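Surface presentation of antigens protein SpaO (Salmonella typhimurium, PDB 4YX7) takes part in the secretion pathway that presents at the bacterial surface the determinants needed for Salmonella to enter mammalian cells. Local coordinates at residues I16-D20 and L36-R41. Residues are numbered along the deposited sequence; the frame is centred on the assembly and turned at random.
Sequences IGSSD and LIRTSR
Ser-19 points its hydroxyl at the backbone of 36-41 and is gripped twice: OG donates to Leu-36 O over 2.6 Å and accepts from Arg-38 N at 3.0 Å. With OG set anti to the carbonyl carbon (chi1 -79°), one side chain bridges the turn leading into strand 39-46, while CG of Arg-38 passes alongside the same oxygen. Next door, Ser-18 and Thr-39 form an antiparallel hydrogen-bonded pair, Ser-18 N reaching Thr-39 O at 2.9 Å and Thr-39 N returning to Ser-18 O at 3.1 Å. Arg-41 N donates to Ile-16 O at 3.2 Å from above the carbonyl plane, 65° out of it. Lacking a side chain, Gly-17 leaves room for Ile-37 CG2, 3.8 Å from Gly-17 CA; its phi and psi, both 168°, by themselves call for glycine. Arg-41 CG lies near the same CA, and the chain runs on past Ser-18, where the modelled guanidinium fits too closely and its exact position is doubtful. A strand of a chain of another protein pairs antiparallel with residues 17-20 and Leu-36, continuing the sheet across the interface, consistent with the intertwined dimers of FliN-type SPOA domains. Between these two segments, the Ser-19 hydroxyl takes over from main-chain pairing, its two bonds fixing its own rotation.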
ATOM      1  N   ILE A  16     -12.248  -3.824  -8.942  1.00 18.03           N
ATOM      2  CA  ILE A  16     -11.725  -2.567  -8.403  1.00 17.55           C
ATOM      3  C   ILE A  16     -11.407  -1.538  -9.486  1.00 18.90           C
ATOM      4  O   ILE A  16     -10.983  -0.425  -9.187  1.00 20.99           O
ATOM      5  CB  ILE A  16     -10.449  -2.788  -7.577  1.00 17.92           C
ATOM      6  CG1 ILE A  16      -9.342  -3.379  -8.458  1.00 18.90           C
ATOM      7  CG2 ILE A  16     -10.742  -3.670  -6.371  1.00 16.57           C
ATOM      8  CD1 ILE A  16      -8.036  -3.580  -7.752  1.00 17.78           C
ATOM      9  N   GLY A  17     -11.608  -1.893 -10.745  1.00 15.85           N
ATOM     10  CA  GLY A  17     -11.371  -0.927 -11.792  1.00 16.95           C
ATOM     11  C   GLY A  17     -11.366  -1.553 -13.155  1.00 18.18           C
ATOM     12  O   GLY A  17     -11.348  -2.775 -13.270  1.00 20.17           O
ATOM     13  N   SER A  18     -11.398  -0.705 -14.187  1.00 19.31           N
ATOM     14  CA  SER A  18     -11.381  -1.180 -15.558  1.00 20.02           C
ATOM     15  C   SER A  18     -10.674  -0.213 -16.488  1.00 22.20           C
ATOM     16  O   SER A  18     -10.467   0.954 -16.164  1.00 24.74           O
ATOM     17  CB  SER A  18     -12.802  -1.438 -16.060  1.00 24.43           C
ATOM     18  OG  SER A  18     -13.517  -0.226 -16.193  1.00 31.09           O
ATOM     19  N   SER A  19     -10.289  -0.730 -17.645  1.00 22.70           N
ATOM     20  CA  SER A  19      -9.624   0.053 -18.668  1.00 21.58           C
ATOM     21  C   SER A  19     -10.069  -0.435 -20.030  1.00 29.08           C
ATOM     22  O   SER A  19      -9.903  -1.606 -20.347  1.00 29.41           O
ATOM     23  CB  SER A  19      -8.109  -0.063 -18.542  1.00 20.58           C
ATOM     24  OG  SER A  19      -7.609   0.755 -17.505  1.00 20.37           O
ATOM     25  N   ASP A  20     -10.639   0.446 -20.842  1.00 33.58           N
ATOM     26  CA  ASP A  20     -10.933   0.076 -22.219  1.00 36.28           C
ATOM     27  C   ASP A  20      -9.647   0.005 -23.044  1.00 37.67           C
ATOM     28  O   ASP A  20      -8.926   0.997 -23.198  1.00 38.94           O
ATOM     29  CB  ASP A  20     -11.921   1.051 -22.846  1.00 45.39           C
ATOM     30  CG  ASP A  20     -13.346   0.533 -22.823  1.00 55.35           C
ATOM     31  OD1 ASP A  20     -13.545  -0.662 -23.137  1.00 58.53           O
ATOM     32  OD2 ASP A  20     -14.270   1.320 -22.509  1.00 59.63           O
ATOM     33  N   LEU A  36      -2.294   0.665 -16.712  1.00 21.86           N
ATOM     34  CA  LEU A  36      -2.988   1.684 -15.941  1.00 15.65           C
ATOM     35  C   LEU A  36      -4.469   1.328 -15.754  1.00 21.14           C
ATOM     36  O   LEU A  36      -5.106   0.757 -16.643  1.00 24.00           O
ATOM     37  CB  LEU A  36      -2.866   3.051 -16.612  1.00 16.78           C
ATOM     38  CG  LEU A  36      -1.576   3.866 -16.449  1.00 25.59           C
ATOM     39  CD1 LEU A  36      -0.357   3.115 -16.924  1.00 24.85           C
ATOM     40  CD2 LEU A  36      -1.683   5.197 -17.192  1.00 21.67           C
ATOM     41  N   ILE A  37      -4.997   1.644 -14.577  1.00 18.25           N
ATOM     42  CA  ILE A  37      -6.419   1.555 -14.299  1.00 16.76           C
ATOM     43  C   ILE A  37      -7.057   2.925 -14.525  1.00 19.45           C
ATOM     44  O   ILE A  37      -6.876   3.844 -13.727  1.00 21.86           O
ATOM     45  CB  ILE A  37      -6.674   1.086 -12.871  1.00 15.33           C
ATOM     46  CG1 ILE A  37      -5.952  -0.249 -12.629  1.00 15.65           C
ATOM     47  CG2 ILE A  37      -8.153   0.995 -12.609  1.00 16.05           C
ATOM     48  CD1 ILE A  37      -6.286  -0.928 -11.316  1.00 17.35           C
ATOM     49  N   ARG A  38      -7.799   3.063 -15.619  1.00 21.07           N
ATOM     50  CA  ARG A  38      -8.294   4.372 -16.034  1.00 22.27           C
ATOM     51  C   ARG A  38      -9.578   4.768 -15.328  1.00 20.91           C
ATOM     52  O   ARG A  38      -9.859   5.945 -15.162  1.00 27.34           O
ATOM     53  CB  ARG A  38      -8.513   4.404 -17.546  1.00 22.50           C
ATOM     54  CG  ARG A  38      -7.236   4.296 -18.360  1.00 25.41           C
ATOM     55  CD  ARG A  38      -6.178   5.283 -17.859  1.00 28.81           C
ATOM     56  NE  ARG A  38      -6.456   6.673 -18.209  1.00 31.59           N
ATOM     57  CZ  ARG A  38      -5.819   7.343 -19.165  1.00 36.30           C
ATOM     58  NH1 ARG A  38      -4.861   6.754 -19.866  1.00 38.81           N
ATOM     59  NH2 ARG A  38      -6.127   8.605 -19.422  1.00 37.39           N
ATOM     60  N   THR A  39     -10.366   3.785 -14.930  1.00 18.99           N
ATOM     61  CA  THR A  39     -11.625   4.049 -14.244  1.00 25.55           C
ATOM     62  C   THR A  39     -11.660   3.205 -12.992  1.00 24.31           C
ATOM     63  O   THR A  39     -11.638   1.982 -13.077  1.00 22.06           O
ATOM     64  CB  THR A  39     -12.865   3.720 -15.117  1.00 34.78           C
ATOM     65  OG1 THR A  39     -12.774   4.402 -16.375  1.00 33.85           O
ATOM     66  CG2 THR A  39     -14.149   4.140 -14.411  1.00 21.76           C
ATOM     67  N   SER A  40     -11.694   3.854 -11.832  1.00 27.83           N
ATOM     68  CA  SER A  40     -11.757   3.143 -10.561  1.00 32.30           C
ATOM     69  C   SER A  40     -13.187   2.759 -10.225  1.00 34.13           C
ATOM     70  O   SER A  40     -14.073   3.609 -10.171  1.00 38.74           O
ATOM     71  CB  SER A  40     -11.178   3.989  -9.436  1.00 37.09           C
ATOM     72  OG  SER A  40     -12.085   5.012  -9.079  1.00 42.68           O
ATOM     73  N   ARG A  41     -13.405   1.469 -10.007  1.00 37.27           N
ATOM     74  CA  ARG A  41     -14.710   0.952  -9.637  1.00 36.38           C
ATOM     75  C   ARG A  41     -14.569   0.177  -8.331  1.00 35.38           C
ATOM     76  O   ARG A  41     -13.452  -0.070  -7.876  1.00 37.79           O
ATOM     77  CB  ARG A  41     -15.274   0.057 -10.744  1.00 36.80           C
ATOM     78  CG  ARG A  41     -14.920   0.514 -12.154  1.00 42.29           C
ATOM     79  CD  ARG A  41     -15.585  -0.355 -13.229  1.00 47.12           C
ATOM     80  NE  ARG A  41     -16.650   0.356 -13.936  1.00 55.77           N
ATOM     81  CZ  ARG A  41     -16.671   0.583 -15.245  1.00 63.94           C
ATOM     82  NH1 ARG A  41     -15.681   0.147 -16.007  1.00 66.45           N
ATOM     83  NH2 ARG A  41     -17.685   1.243 -15.795  1.00 69.82           N
TER